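PDB 6N1F: oxidoreductase, 2OG-Fe(II) oxygenase family from Burkholderia pseudomallei, which binds an iron ion and probably acts as an oxidoreductase of the 2-oxoglutarate/Fe(II)-dependent oxygenase family. Local coordinates for residues 72-77 / 143-148; 124-129 / 224-229; 134-139 / 163-168. One frame throughout, in Å; residues are numbered along the deposited sequence.

Interaction 1: residues 72-77 / 143-148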
loop_
_atom_site.group_PDB
_atom_site.type_symbol
_atom_site.label_atom_id
_atom_site.label_comp_id
_atom_site.label_asym_id
_atom_site.label_seq_id
_atom_site.Cartn_x
_atom_site.Cartn_y
_atom_site.Cartn_z
ATOM N N LEU A 72 -18.443 -1.592 0.844
ATOM C CA LEU A 72 -17.941 -2.872 0.380
ATOM C C LEU A 72 -18.203 -3.976 1.400
ATOM O O LEU A 72 -18.348 -3.710 2.598
ATOM C CB LEU A 72 -16.444 -2.767 0.099
ATOM C CG LEU A 72 -16.091 -1.804 -1.026
ATOM C CD1 LEU A 72 -14.586 -1.775 -1.240
ATOM C CD2 LEU A 72 -16.788 -2.234 -2.287
ATOM N N PRO A 73 -18.282 -5.228 0.944
ATOM C CA PRO A 73 -18.390 -6.350 1.887
ATOM C C PRO A 73 -17.068 -6.631 2.593
ATOM O O PRO A 73 -15.989 -6.600 1.993
ATOM C CB PRO A 73 -18.806 -7.526 0.995
ATOM C CG PRO A 73 -18.283 -7.169 -0.341
ATOM C CD PRO A 73 -18.425 -5.673 -0.454
ATOM N N GLU A 74 -17.171 -6.934 3.880
ATOM C CA GLU A 74 -16.027 -7.142 4.746
ATOM C C GLU A 74 -15.934 -8.620 5.108
ATOM O O GLU A 74 -16.952 -9.267 5.362
ATOM C CB GLU A 74 -16.176 -6.281 6.001
ATOM C CG GLU A 74 -14.896 -5.978 6.729
ATOM C CD GLU A 74 -15.056 -4.844 7.728
ATOM O OE1 GLU A 74 -14.249 -3.886 7.681
ATOM O OE2 GLU A 74 -15.988 -4.915 8.562
ATOM N N GLU A 75 -14.717 -9.157 5.110
ATOM C CA GLU A 75 -14.490 -10.543 5.491
ATOM C C GLU A 75 -13.304 -10.625 6.438
ATOM O O GLU A 75 -12.357 -9.836 6.335
ATOM C CB GLU A 75 -14.245 -11.439 4.265
ATOM C CG GLU A 75 -12.961 -11.144 3.502
ATOM C CD GLU A 75 -13.079 -11.428 2.012
ATOM O OE1 GLU A 75 -14.144 -11.129 1.425
ATOM O OE2 GLU A 75 -12.105 -11.948 1.429
ATOM N N PRO A 76 -13.338 -11.554 7.387
ATOM C CA PRO A 76 -12.234 -11.669 8.339
ATOM C C PRO A 76 -11.042 -12.381 7.722
ATOM O O PRO A 76 -11.181 -13.260 6.870
ATOM C CB PRO A 76 -12.848 -12.487 9.480
ATOM C CG PRO A 76 -13.857 -13.344 8.802
ATOM C CD PRO A 76 -14.391 -12.553 7.632
ATOM N N VAL A 77 -9.853 -11.964 8.154
ATOM C CA VAL A 77 -8.597 -12.544 7.682
ATOM C C VAL A 77 -7.564 -12.575 8.816
ATOM O O VAL A 77 -7.908 -12.594 10.006
ATOM C CB VAL A 77 -8.042 -11.769 6.457
ATOM C CG1 VAL A 77 -6.577 -12.103 6.231
ATOM C CG2 VAL A 77 -8.854 -12.070 5.197
ATOM N N ILE A 143 -8.746 -2.981 1.194
ATOM C CA ILE A 143 -8.747 -2.194 2.422
ATOM C C ILE A 143 -8.525 -3.160 3.580
ATOM O O ILE A 143 -9.281 -4.130 3.732
ATOM C CB ILE A 143 -10.069 -1.428 2.611
ATOM C CG1 ILE A 143 -10.457 -0.638 1.361
ATOM C CG2 ILE A 143 -9.957 -0.478 3.772
ATOM C CD1 ILE A 143 -9.723 0.641 1.231
ATOM N N ASN A 144 -7.488 -2.908 4.387
ATOM C CA ASN A 144 -7.195 -3.703 5.576
ATOM C C ASN A 144 -7.598 -2.914 6.805
ATOM O O ASN A 144 -7.067 -1.824 7.043
ATOM C CB ASN A 144 -5.716 -4.058 5.669
ATOM C CG ASN A 144 -5.303 -5.051 4.635
ATOM O OD1 ASN A 144 -6.136 -5.764 4.075
ATOM N ND2 ASN A 144 -4.008 -5.122 4.374
ATOM N N ARG A 145 -8.505 -3.469 7.598
ATOM C CA ARG A 145 -8.958 -2.836 8.829
ATOM C C ARG A 145 -8.404 -3.628 10.011
ATOM O O ARG A 145 -8.876 -4.734 10.312
ATOM C CB ARG A 145 -10.479 -2.754 8.849
ATOM C CG ARG A 145 -11.046 -2.121 10.100
ATOM C CD ARG A 145 -12.536 -1.916 9.938
ATOM N NE ARG A 145 -13.215 -1.898 11.225
ATOM C CZ ARG A 145 -13.829 -2.947 11.754
ATOM N NH1 ARG A 145 -13.855 -4.107 11.105
ATOM N NH2 ARG A 145 -14.419 -2.837 12.936
HETATM N N MSE A 146 -7.404 -3.062 10.676
HETATM C CA MSE A 146 -6.662 -3.783 11.700
HETATM C C MSE A 146 -7.086 -3.314 13.077
HETATM O O MSE A 146 -7.007 -2.117 13.387
HETATM C CB MSE A 146 -5.147 -3.592 11.513
HETATM C CG MSE A 146 -4.605 -4.069 10.168
HETATM SE SE MSE A 146 -2.679 -3.756 10.053
HETATM C CE MSE A 146 -2.054 -4.891 11.506
ATOM N N LEU A 147 -7.546 -4.254 13.892
ATOM C CA LEU A 147 -8.063 -3.933 15.206
ATOM C C LEU A 147 -6.939 -3.973 16.239
ATOM O O LEU A 147 -5.816 -4.395 15.951
ATOM C CB LEU A 147 -9.178 -4.907 15.573
ATOM C CG LEU A 147 -10.267 -5.014 14.516
ATOM C CD1 LEU A 147 -11.302 -6.031 14.946
ATOM C CD2 LEU A 147 -10.904 -3.669 14.284
ATOM N N LYS A 148 -7.257 -3.526 17.460
ATOM C CA LYS A 148 -6.270 -3.494 18.531
ATOM C C LYS A 148 -5.663 -4.871 18.736
ATOM O O LYS A 148 -6.383 -5.872 18.781
ATOM C CB LYS A 148 -6.912 -3.018 19.829
ATOM C CG LYS A 148 -5.930 -2.757 20.947
ATOM C CD LYS A 148 -6.643 -2.146 22.150
ATOM C CE LYS A 148 -5.753 -2.148 23.388
ATOM N NZ LYS A 148 -5.041 -3.442 23.543
#
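E74 and R145 meet through their charged ends at the surface, reaching toward each other over the strand that separates their backbones. The contact is first an electrostatic one. E74 OE2 lies 3.4 Å from R145 NH1, a salt bridge in which the oxygen sits well out of the guanidinium plane, so the attraction is between charges and no N-H is aimed at that oxygen. The carboxylate and guanidinium planes are inclined by only 21°, while the side chains that carry them cross at about a right angle. Long acidic and basic chains suit these places because they must cover the span: both leave the backbone with CG anti to N (chi1 -158° in E74, 179° in R145), and R145 stays extended as far as NE.

Close packing accompanies the charges: E74 OE1 lies 3.5 Å from the R145 CD methylene. An apolar group, CD2 of the neighbouring L147, stands 3.8 Å above one face of the R145 guanidinium, and both E74 and R145 also rest on Y89. Longer, weak ion pairs draw on the same groups, E74 OE1 with R91 and R145 NE with E218, so each charge has a second, looser partner.

The backbones are joined through an intermediate strand: E75 pairs with V90 and R145 with Y89, both on strand 88-92. The sheet spanned here is the antiparallel major sheet of the double-stranded beta-helix expected for this family, bounded in this chain by the short strand 75-76.

Interaction 2: residues 124-129 / 224-229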
loop_
_atom_site.group_PDB
_atom_site.type_symbol
_atom_site.label_atom_id
_atom_site.label_comp_id
_atom_site.label_asym_id
_atom_site.label_seq_id
_atom_site.Cartn_x
_atom_site.Cartn_y
_atom_site.Cartn_z
ATOM N N ARG A 124 0.684 9.396 -14.035
ATOM C CA ARG A 124 1.881 10.212 -14.205
ATOM C C ARG A 124 2.687 10.275 -12.915
ATOM O O ARG A 124 3.919 10.188 -12.943
ATOM C CB ARG A 124 1.507 11.618 -14.649
ATOM C CG ARG A 124 0.989 11.732 -16.065
ATOM C CD ARG A 124 2.066 11.371 -17.068
ATOM N NE ARG A 124 1.760 11.918 -18.386
ATOM C CZ ARG A 124 2.484 11.694 -19.478
ATOM N NH1 ARG A 124 3.563 10.921 -19.415
ATOM N NH2 ARG A 124 2.120 12.238 -20.633
ATOM N N PHE A 125 1.999 10.440 -11.779
ATOM C CA PHE A 125 2.665 10.624 -10.490
ATOM C C PHE A 125 3.499 9.405 -10.122
ATOM O O PHE A 125 4.656 9.533 -9.720
ATOM C CB PHE A 125 1.615 10.914 -9.415
ATOM C CG PHE A 125 2.174 11.138 -8.028
ATOM C CD1 PHE A 125 2.544 12.406 -7.611
ATOM C CD2 PHE A 125 2.275 10.087 -7.124
ATOM C CE1 PHE A 125 3.042 12.623 -6.339
ATOM C CE2 PHE A 125 2.761 10.297 -5.835
ATOM C CZ PHE A 125 3.150 11.568 -5.443
ATOM N N PHE A 126 2.935 8.207 -10.260
ATOM C CA PHE A 126 3.722 7.027 -9.930
ATOM C C PHE A 126 4.666 6.626 -11.054
ATOM O O PHE A 126 5.706 6.022 -10.778
ATOM C CB PHE A 126 2.798 5.881 -9.521
ATOM C CG PHE A 126 2.226 6.081 -8.139
ATOM C CD1 PHE A 126 3.030 5.911 -7.022
ATOM C CD2 PHE A 126 0.917 6.505 -7.963
ATOM C CE1 PHE A 126 2.536 6.126 -5.754
ATOM C CE2 PHE A 126 0.415 6.716 -6.700
ATOM C CZ PHE A 126 1.227 6.526 -5.594
ATOM N N GLY A 127 4.364 7.003 -12.296
ATOM C CA GLY A 127 5.328 6.807 -13.367
ATOM C C GLY A 127 6.633 7.540 -13.116
ATOM O O GLY A 127 7.717 6.985 -13.295
ATOM N N ASP A 128 6.545 8.806 -12.708
ATOM C CA ASP A 128 7.751 9.527 -12.320
ATOM C C ASP A 128 8.384 8.908 -11.078
ATOM O O ASP A 128 9.614 8.830 -10.968
ATOM C CB ASP A 128 7.418 10.992 -12.065
ATOM C CG ASP A 128 6.969 11.707 -13.325
ATOM O OD1 ASP A 128 6.895 11.042 -14.381
ATOM O OD2 ASP A 128 6.696 12.921 -13.255
HETATM N N MSE A 129 7.557 8.463 -10.144
HETATM C CA MSE A 129 7.999 7.964 -8.849
HETATM C C MSE A 129 8.845 6.725 -9.060
HETATM O O MSE A 129 9.885 6.556 -8.433
HETATM C CB MSE A 129 6.785 7.675 -7.953
HETATM C CG MSE A 129 7.042 6.810 -6.744
HETATM SE SE MSE A 129 7.473 7.865 -5.172
HETATM C CE MSE A 129 5.941 9.070 -5.100
ATOM N N TYR A 224 -2.346 -1.437 -2.382
ATOM C CA TYR A 224 -2.396 -1.987 -3.732
ATOM C C TYR A 224 -0.995 -2.229 -4.265
ATOM O O TYR A 224 -0.007 -1.706 -3.745
ATOM C CB TYR A 224 -3.200 -1.114 -4.712
ATOM C CG TYR A 224 -2.866 0.368 -4.855
ATOM C CD1 TYR A 224 -2.306 0.865 -6.031
ATOM C CD2 TYR A 224 -3.191 1.278 -3.855
ATOM C CE1 TYR A 224 -2.039 2.230 -6.189
ATOM C CE2 TYR A 224 -2.924 2.645 -4.001
ATOM C CZ TYR A 224 -2.352 3.111 -5.161
ATOM O OH TYR A 224 -2.095 4.457 -5.277
ATOM N N PHE A 225 -0.934 -3.018 -5.338
ATOM C CA PHE A 225 0.311 -3.583 -5.835
ATOM C C PHE A 225 0.450 -3.320 -7.327
ATOM O O PHE A 225 -0.503 -3.487 -8.091
ATOM C CB PHE A 225 0.360 -5.086 -5.535
ATOM C CG PHE A 225 0.267 -5.404 -4.060
ATOM C CD1 PHE A 225 1.410 -5.558 -3.299
ATOM C CD2 PHE A 225 -0.966 -5.511 -3.438
ATOM C CE1 PHE A 225 1.330 -5.835 -1.951
ATOM C CE2 PHE A 225 -1.055 -5.785 -2.094
ATOM C CZ PHE A 225 0.094 -5.951 -1.348
ATOM N N TYR A 226 1.647 -2.906 -7.728
ATOM C CA TYR A 226 1.960 -2.524 -9.096
ATOM C C TYR A 226 2.901 -3.547 -9.722
ATOM O O TYR A 226 3.882 -3.969 -9.099
ATOM C CB TYR A 226 2.629 -1.143 -9.141
ATOM C CG TYR A 226 1.732 0.070 -9.209
ATOM C CD1 TYR A 226 0.993 0.349 -10.350
ATOM C CD2 TYR A 226 1.664 0.971 -8.154
ATOM C CE1 TYR A 226 0.196 1.479 -10.441
ATOM C CE2 TYR A 226 0.856 2.109 -8.235
ATOM C CZ TYR A 226 0.128 2.351 -9.380
ATOM O OH TYR A 226 -0.676 3.461 -9.481
ATOM N N SER A 227 2.602 -3.932 -10.958
ATOM C CA SER A 227 3.449 -4.804 -11.757
ATOM C C SER A 227 3.431 -4.306 -13.196
ATOM O O SER A 227 2.448 -3.711 -13.640
ATOM C CB SER A 227 2.968 -6.261 -11.697
ATOM O OG SER A 227 3.736 -7.115 -12.539
ATOM N N ARG A 228 4.528 -4.538 -13.920
ATOM C CA ARG A 228 4.515 -4.343 -15.367
ATOM C C ARG A 228 3.896 -5.524 -16.099
ATOM O O ARG A 228 3.598 -5.414 -17.289
ATOM C CB ARG A 228 5.929 -4.110 -15.898
ATOM C CG ARG A 228 6.621 -2.880 -15.360
ATOM C CD ARG A 228 8.073 -2.863 -15.801
ATOM N NE ARG A 228 8.778 -4.066 -15.363
ATOM C CZ ARG A 228 9.177 -5.050 -16.166
ATOM N NH1 ARG A 228 8.973 -4.988 -17.479
ATOM N NH2 ARG A 228 9.801 -6.098 -15.652
ATOM N N HIS A 229 3.698 -6.644 -15.422
ATOM C CA HIS A 229 3.075 -7.811 -16.026
ATOM C C HIS A 229 1.580 -7.764 -15.772
ATOM O O HIS A 229 1.146 -7.627 -14.625
ATOM C CB HIS A 229 3.665 -9.102 -15.449
ATOM C CG HIS A 229 3.120 -10.351 -16.068
ATOM N ND1 HIS A 229 3.154 -10.586 -17.428
ATOM C CD2 HIS A 229 2.547 -11.444 -15.512
ATOM C CE1 HIS A 229 2.620 -11.768 -17.681
ATOM N NE2 HIS A 229 2.240 -12.308 -16.536
#
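F126, on helix 120-130, reaches from the helix to the sheet and meets two tyrosines of strand 218-227, Y224 and Y226. Here the packing is close. The F126 ring is covered on both faces: CE2 of Y226 stands 4.2 Å above one, offset toward the rim, and CD2 of its helix neighbour F125 lies 3.8 Å above the centre of the other. The F126 and Y226 rings are inclined at 43°, neither stacked nor edge-to-face, with centroids 5.7 Å apart. Their side chains cross at about a right angle, and Y226 OH reaches F126 CD2 at 3.8 Å. Y224 approaches from the opposite direction and sets its OH 3.7 Å from F126 CE2. Different first torsions, 53° in Y224 and -87° in Y226, go with the two hydroxyls arriving at different atoms of the one ring. Large rings suit a gap in which the nearest CA atoms, those of F126 and Y226, are 9.7 Å apart. V168 of the adjoining strand touches all three, and F130 meets Y226 edge-to-face.

This is a helix laid on the outer face of the major sheet of a double-stranded beta-helix. Side chains alternate along the strand: Y224 and Y226 face the helix, F225 the iron side, where it touches the iron ligand D157.

Away from these rings the two segments part. Selenomethionine M129 is buried against helix 36-45 instead, whereas R124 and D128 are exposed. Beyond the strand, S227 OG accepts the H229 N-H at 2.9 Å in an ST turn and also bonds the carbonyl of D163. R228 lies at the exposed side, where its NE forms a salt bridge with E165.

Interaction 3: residues 134-139 / 163-168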
loop_
_atom_site.group_PDB
_atom_site.type_symbol
_atom_site.label_atom_id
_atom_site.label_comp_id
_atom_site.label_asym_id
_atom_site.label_seq_id
_atom_site.Cartn_x
_atom_site.Cartn_y
_atom_site.Cartn_z
ATOM N N ALA A 134 7.780 2.614 -18.634
ATOM C CA ALA A 134 7.003 1.405 -18.844
ATOM C C ALA A 134 5.630 1.517 -18.195
ATOM O O ALA A 134 5.439 2.206 -17.190
ATOM C CB ALA A 134 7.745 0.187 -18.298
ATOM N N GLU A 135 4.667 0.837 -18.804
ATOM C CA GLU A 135 3.305 0.820 -18.302
ATOM C C GLU A 135 3.212 -0.075 -17.072
ATOM O O GLU A 135 3.661 -1.225 -17.089
ATOM C CB GLU A 135 2.373 0.321 -19.406
ATOM C CG GLU A 135 0.969 -0.052 -18.973
ATOM C CD GLU A 135 0.050 -0.263 -20.168
ATOM O OE1 GLU A 135 -1.105 0.205 -20.110
ATOM O OE2 GLU A 135 0.483 -0.879 -21.173
ATOM N N TYR A 136 2.632 0.450 -16.008
ATOM C CA TYR A 136 2.390 -0.328 -14.803
ATOM C C TYR A 136 0.897 -0.583 -14.643
ATOM O O TYR A 136 0.059 0.208 -15.091
ATOM C CB TYR A 136 2.944 0.373 -13.565
ATOM C CG TYR A 136 4.418 0.127 -13.327
ATOM C CD1 TYR A 136 4.847 -0.756 -12.347
ATOM C CD2 TYR A 136 5.382 0.775 -14.084
ATOM C CE1 TYR A 136 6.195 -0.979 -12.123
ATOM C CE2 TYR A 136 6.726 0.555 -13.868
ATOM C CZ TYR A 136 7.135 -0.317 -12.894
ATOM O OH TYR A 136 8.487 -0.531 -12.685
ATOM N N PHE A 137 0.580 -1.720 -14.033
ATOM C CA PHE A 137 -0.785 -2.168 -13.809
ATOM C C PHE A 137 -1.015 -2.354 -12.321
ATOM O O PHE A 137 -0.137 -2.850 -11.610
ATOM C CB PHE A 137 -1.060 -3.493 -14.525
ATOM C CG PHE A 137 -0.702 -3.476 -15.980
ATOM C CD1 PHE A 137 -1.646 -3.130 -16.926
ATOM C CD2 PHE A 137 0.576 -3.800 -16.398
ATOM C CE1 PHE A 137 -1.327 -3.109 -18.274
ATOM C CE2 PHE A 137 0.905 -3.778 -17.740
ATOM C CZ PHE A 137 -0.052 -3.432 -18.681
ATOM N N ILE A 138 -2.199 -1.973 -11.855
ATOM C CA ILE A 138 -2.613 -2.280 -10.488
ATOM C C ILE A 138 -3.185 -3.698 -10.500
ATOM O O ILE A 138 -4.248 -3.940 -11.070
ATOM C CB ILE A 138 -3.637 -1.263 -9.965
ATOM C CG1 ILE A 138 -3.021 0.139 -9.884
ATOM C CG2 ILE A 138 -4.163 -1.675 -8.603
ATOM C CD1 ILE A 138 -4.027 1.252 -9.569
ATOM N N ARG A 139 -2.476 -4.642 -9.872
ATOM C CA ARG A 139 -2.882 -6.041 -9.919
ATOM C C ARG A 139 -3.724 -6.471 -8.729
ATOM O O ARG A 139 -4.489 -7.432 -8.840
ATOM C CB ARG A 139 -1.652 -6.951 -9.993
ATOM C CG ARG A 139 -0.997 -7.038 -11.364
ATOM C CD ARG A 139 0.055 -8.138 -11.384
ATOM N NE ARG A 139 -0.521 -9.478 -11.353
ATOM C CZ ARG A 139 -0.758 -10.210 -12.440
ATOM N NH1 ARG A 139 -0.474 -9.727 -13.645
ATOM N NH2 ARG A 139 -1.276 -11.426 -12.327
ATOM N N ASP A 163 5.961 -10.961 -9.553
ATOM C CA ASP A 163 6.060 -9.823 -10.458
ATOM C C ASP A 163 5.626 -8.509 -9.820
ATOM O O ASP A 163 5.651 -7.477 -10.492
ATOM C CB ASP A 163 5.235 -10.084 -11.726
ATOM C CG ASP A 163 5.715 -11.299 -12.493
ATOM O OD1 ASP A 163 6.927 -11.392 -12.781
ATOM O OD2 ASP A 163 4.883 -12.181 -12.800
ATOM N N TYR A 164 5.229 -8.510 -8.551
ATOM C CA TYR A 164 4.943 -7.249 -7.876
ATOM C C TYR A 164 6.238 -6.470 -7.696
ATOM O O TYR A 164 7.189 -6.978 -7.094
ATOM C CB TYR A 164 4.303 -7.497 -6.517
ATOM C CG TYR A 164 2.888 -8.004 -6.522
ATOM C CD1 TYR A 164 2.114 -7.972 -7.663
ATOM C CD2 TYR A 164 2.326 -8.505 -5.360
ATOM C CE1 TYR A 164 0.812 -8.436 -7.644
ATOM C CE2 TYR A 164 1.039 -8.961 -5.329
ATOM C CZ TYR A 164 0.285 -8.930 -6.465
ATOM O OH TYR A 164 -1.005 -9.395 -6.404
ATOM N N GLU A 165 6.283 -5.235 -8.201
ATOM C CA GLU A 165 7.468 -4.395 -8.047
ATOM C C GLU A 165 7.328 -3.361 -6.946
ATOM O O GLU A 165 8.308 -3.029 -6.274
ATOM C CB GLU A 165 7.777 -3.657 -9.341
ATOM C CG GLU A 165 8.520 -4.439 -10.365
ATOM C CD GLU A 165 8.881 -3.563 -11.530
ATOM O OE1 GLU A 165 8.545 -3.931 -12.673
ATOM O OE2 GLU A 165 9.471 -2.486 -11.287
ATOM N N PHE A 166 6.145 -2.800 -6.778
ATOM C CA PHE A 166 5.950 -1.759 -5.791
ATOM C C PHE A 166 4.617 -1.981 -5.124
ATOM O O PHE A 166 3.701 -2.579 -5.693
ATOM C CB PHE A 166 5.993 -0.350 -6.388
ATOM C CG PHE A 166 7.311 0.011 -6.994
ATOM C CD1 PHE A 166 8.381 0.387 -6.192
ATOM C CD2 PHE A 166 7.482 -0.024 -8.368
ATOM C CE1 PHE A 166 9.601 0.722 -6.760
ATOM C CE2 PHE A 166 8.694 0.309 -8.940
ATOM C CZ PHE A 166 9.757 0.679 -8.137
ATOM N N SER A 167 4.536 -1.492 -3.907
ATOM C CA SER A 167 3.336 -1.502 -3.108
ATOM C C SER A 167 3.029 -0.062 -2.726
ATOM O O SER A 167 3.945 0.728 -2.490
ATOM C CB SER A 167 3.546 -2.381 -1.860
ATOM O OG SER A 167 2.448 -2.276 -0.987
ATOM N N VAL A 168 1.744 0.288 -2.693
ATOM C CA VAL A 168 1.286 1.611 -2.292
ATOM C C VAL A 168 0.265 1.434 -1.182
ATOM O O VAL A 168 -0.610 0.568 -1.271
ATOM C CB VAL A 168 0.671 2.411 -3.463
ATOM C CG1 VAL A 168 0.250 3.764 -2.984
ATOM C CG2 VAL A 168 1.680 2.552 -4.580
#
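Y136 overlaps the rim of F166 with its outer ring atoms, CE1 lying 4.1 Å from F166 CD2, and its OH comes near the plane of that ring at the edge. The same Y136 OH donates a short hydrogen bond, 2.6 Å, to E165 OE2. The oxygen is in plane at the tyrosine edge, yet the donor meets it from above the carboxylate plane, 38° out of it; the ring and carboxylate planes are 66° apart. Tyrosine suits position 136 by offering a ring to F166 and a hydroxyl to E165. E165 and F166 can both reach it because a classic beta bulge in the major sheet, opposite Y226, brings successive side chains to the same side.

Further along, R139 lays its aliphatic part against Y164: CB is 3.7 Å from Y164 CE1, and CD lies in plane at the ring edge. A bend at chi3 (71°) then turns the guanidinium, whose NE forms a salt bridge with D96 OD2 and whose NH1 bonds the carbonyls of G231 and H229. Arginine thus supplies both methylenes for the ring and N-H groups for several oxygens. Y164 OH bonds that same D96 oxygen, while its ring stacks with F225.

Interactions 2 and 3 form one cluster, their centres 5 Å apart. The tie between them is the ion pair of R228 NE, from 224-229, with E165 OE1, from 163-168, at 2.7 Å, and F130 touches aromatic rings of both contacts. Interaction 1 lies on the other side of the chain's centre, 25 Å from interaction 2 and 23 Å from interaction 3, yet it shares strand 137-147 with interaction 3, and all three reach the major sheet. The iron(III), held by H155, D157 and H209, is nearest to interaction 3: the side chain of Y164 is about 8 Å from it, that of Y224 about 11 Å. Interaction 1 is remote from the metal.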